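Local coordinates for probable 3-hydroxyisobutyrate dehydrogenase (Pseudomonas aeruginosa, PDB 3OBB), which catalyses the NAD-dependent oxidation of L-serine and methyl-L-serine, with low activity toward beta-hydroxyisobutyrate, and works as a homotetramer built as a dimer of dimers, at residues 5-10 with 58-63. Residues are numbered along the deposited sequence; the frame is centred on the assembly and turned at random.
Sequences QIAFIG and QGADVV
Asp61 grips the backbone of Gln5 at two points. Its N-H donates to Gln5 O, with Asp61 N 2.7 Å away in the carbonyl plane, while its carboxylate turns back to accept from Gln5 N, 2.8 Å from Asp61 OD2. Asp61 CG lies anti to its own carbonyl carbon and beside its backbone N (chi1 -59°); Gln5 N meets OD2 on the anti side of the carboxylate, 28° out of its plane. A weak bond from Val62 N gives Gln5 O a second donor. Ala7 N, two residues past Gln5, donates to Val62 O at 2.8 Å, and the same oxygen receives a CA-H contact from Ile6. Val62 thus bonds to the residues on either side of Ile6, the pattern of a parallel bridge, at the start of strand 62-65. On one face of the sheet Ile6 and Val62 lie side by side, CG1 against CG1 at 3.6 Å. On the face that carries Ala7 and Val63, Ala7 CB meets Ala60 CB, from the loop just before the strand, at 4.0 Å, and further along Ile9 CD1 presses on Val63 CG1 at a tight 3.4 Å; helix 53-57 covers this face through Ala53, Ala56 and Val57. This is the pairing of the first and fourth strands of a Rossmann fold, where strand 5-9 runs into Gly10, the first glycine of a GxGxxG sequence within the NAD(+)-binding segment.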
ATOM      1  N   GLN A   5      46.299  14.093 -13.297  1.00 82.34           N
ATOM      2  CA  GLN A   5      45.661  15.157 -12.531  1.00 77.89           C
ATOM      3  C   GLN A   5      44.130  14.981 -12.480  1.00 73.51           C
ATOM      4  O   GLN A   5      43.444  15.074 -13.508  1.00 74.22           O
ATOM      5  CB  GLN A   5      46.027  16.524 -13.106  1.00 81.45           C
ATOM      6  CG  GLN A   5      45.424  17.709 -12.359  1.00 78.94           C
ATOM      7  CD  GLN A   5      46.050  17.928 -10.993  1.00 76.15           C
ATOM      8  OE1 GLN A   5      47.256  18.160 -10.866  1.00 76.16           O
ATOM      9  NE2 GLN A   5      45.226  17.862  -9.961  1.00 71.51           N
ATOM     10  N   ILE A   6      43.609  14.733 -11.277  1.00 67.65           N
ATOM     11  CA  ILE A   6      42.168  14.593 -11.048  1.00 62.76           C
ATOM     12  C   ILE A   6      41.583  15.864 -10.420  1.00 60.64           C
ATOM     13  O   ILE A   6      42.181  16.437  -9.513  1.00 60.31           O
ATOM     14  CB  ILE A   6      41.856  13.375 -10.138  1.00 59.84           C
ATOM     15  CG1 ILE A   6      41.976  12.048 -10.895  1.00 61.18           C
ATOM     16  CG2 ILE A   6      40.431  13.438  -9.612  1.00 56.12           C
ATOM     17  CD1 ILE A   6      43.367  11.687 -11.398  1.00 65.99           C
ATOM     18  N   ALA A   7      40.440  16.323 -10.919  1.00 58.26           N
ATOM     19  CA  ALA A   7      39.658  17.312 -10.195  1.00 55.91           C
ATOM     20  C   ALA A   7      38.507  16.581  -9.484  1.00 51.95           C
ATOM     21  O   ALA A   7      37.824  15.765 -10.103  1.00 51.45           O
ATOM     22  CB  ALA A   7      39.138  18.393 -11.126  1.00 58.03           C
ATOM     23  N   PHE A   8      38.328  16.828  -8.183  1.00 48.51           N
ATOM     24  CA  PHE A   8      37.264  16.179  -7.406  1.00 45.65           C
ATOM     25  C   PHE A   8      36.336  17.263  -6.858  1.00 44.91           C
ATOM     26  O   PHE A   8      36.739  18.118  -6.056  1.00 44.49           O
ATOM     27  CB  PHE A   8      37.835  15.303  -6.273  1.00 43.31           C
ATOM     28  CG  PHE A   8      36.953  14.144  -5.873  1.00 42.51           C
ATOM     29  CD1 PHE A   8      35.771  14.344  -5.160  1.00 38.87           C
ATOM     30  CD2 PHE A   8      37.322  12.845  -6.182  1.00 42.64           C
ATOM     31  CE1 PHE A   8      34.964  13.272  -4.794  1.00 39.36           C
ATOM     32  CE2 PHE A   8      36.532  11.748  -5.792  1.00 40.09           C
ATOM     33  CZ  PHE A   8      35.348  11.959  -5.106  1.00 39.06           C
ATOM     34  N   ILE A   9      35.096  17.240  -7.326  1.00 44.09           N
ATOM     35  CA  ILE A   9      34.110  18.219  -6.906  1.00 44.94           C
ATOM     36  C   ILE A   9      33.110  17.523  -5.966  1.00 43.23           C
ATOM     37  O   ILE A   9      32.436  16.559  -6.345  1.00 41.49           O
ATOM     38  CB  ILE A   9      33.438  18.911  -8.140  1.00 47.39           C
ATOM     39  CG1 ILE A   9      34.479  19.744  -8.912  1.00 51.00           C
ATOM     40  CG2 ILE A   9      32.302  19.827  -7.732  1.00 47.72           C
ATOM     41  CD1 ILE A   9      34.856  19.157 -10.250  1.00 51.13           C
ATOM     42  N   GLY A  10      33.057  17.997  -4.722  1.00 42.49           N
ATOM     43  CA  GLY A  10      32.121  17.459  -3.745  1.00 39.71           C
ATOM     44  C   GLY A  10      32.872  16.625  -2.740  1.00 38.02           C
ATOM     45  O   GLY A  10      33.312  15.513  -3.050  1.00 37.10           O
ATOM     46  N   GLN A  58      40.428  22.924 -14.476  1.00 77.51           N
ATOM     47  CA  GLN A  58      41.339  23.621 -15.388  1.00 83.14           C
ATOM     48  C   GLN A  58      42.808  23.151 -15.397  1.00 84.21           C
ATOM     49  O   GLN A  58      43.695  23.928 -15.714  1.00 88.69           O
ATOM     50  CB  GLN A  58      41.228  25.151 -15.231  1.00 86.21           C
ATOM     51  CG  GLN A  58      39.904  25.781 -15.735  1.00 88.76           C
ATOM     52  CD  GLN A  58      39.652  25.611 -17.239  1.00 94.22           C
ATOM     53  OE1 GLN A  58      39.951  26.509 -18.036  1.00100.37           O
ATOM     54  NE2 GLN A  58      39.075  24.466 -17.628  1.00 92.71           N
ATOM     55  N   GLY A  59      43.067  21.892 -15.067  1.00 81.37           N
ATOM     56  CA  GLY A  59      44.347  21.258 -15.418  1.00 83.08           C
ATOM     57  C   GLY A  59      44.222  19.753 -15.609  1.00 80.99           C
ATOM     58  O   GLY A  59      45.203  19.076 -15.945  1.00 82.89           O
ATOM     59  N   ALA A  60      42.990  19.259 -15.452  1.00 76.81           N
ATOM     60  CA  ALA A  60      42.685  17.851 -15.169  1.00 73.45           C
ATOM     61  C   ALA A  60      42.559  16.880 -16.345  1.00 74.09           C
ATOM     62  O   ALA A  60      41.976  17.203 -17.378  1.00 76.05           O
ATOM     63  CB  ALA A  60      41.434  17.766 -14.310  1.00 68.77           C
ATOM     64  N   ASP A  61      43.100  15.676 -16.130  1.00 72.71           N
ATOM     65  CA  ASP A  61      42.882  14.515 -16.991  1.00 72.75           C
ATOM     66  C   ASP A  61      41.505  13.893 -16.782  1.00 68.89           C
ATOM     67  O   ASP A  61      40.936  13.311 -17.710  1.00 69.68           O
ATOM     68  CB  ASP A  61      43.942  13.452 -16.708  1.00 72.95           C
ATOM     69  CG  ASP A  61      45.351  13.962 -16.943  1.00 77.43           C
ATOM     70  OD1 ASP A  61      45.617  14.524 -18.031  1.00 80.79           O
ATOM     71  OD2 ASP A  61      46.189  13.809 -16.032  1.00 77.87           O
ATOM     72  N   VAL A  62      40.990  14.002 -15.557  1.00 64.59           N
ATOM     73  CA  VAL A  62      39.669  13.454 -15.170  1.00 60.46           C
ATOM     74  C   VAL A  62      38.972  14.283 -14.085  1.00 57.34           C
ATOM     75  O   VAL A  62      39.603  14.776 -13.152  1.00 56.38           O
ATOM     76  CB  VAL A  62      39.712  11.940 -14.803  1.00 58.06           C
ATOM     77  CG1 VAL A  62      41.053  11.530 -14.293  1.00 59.06           C
ATOM     78  CG2 VAL A  62      38.621  11.575 -13.810  1.00 55.24           C
ATOM     79  N   VAL A  63      37.678  14.491 -14.279  1.00 55.92           N
ATOM     80  CA  VAL A  63      36.829  15.172 -13.317  1.00 53.75           C
ATOM     81  C   VAL A  63      35.877  14.144 -12.704  1.00 51.14           C
ATOM     82  O   VAL A  63      35.175  13.437 -13.434  1.00 50.92           O
ATOM     83  CB  VAL A  63      35.997  16.282 -13.980  1.00 55.79           C
ATOM     84  CG1 VAL A  63      35.205  17.038 -12.938  1.00 53.69           C
ATOM     85  CG2 VAL A  63      36.898  17.235 -14.771  1.00 57.99           C
TER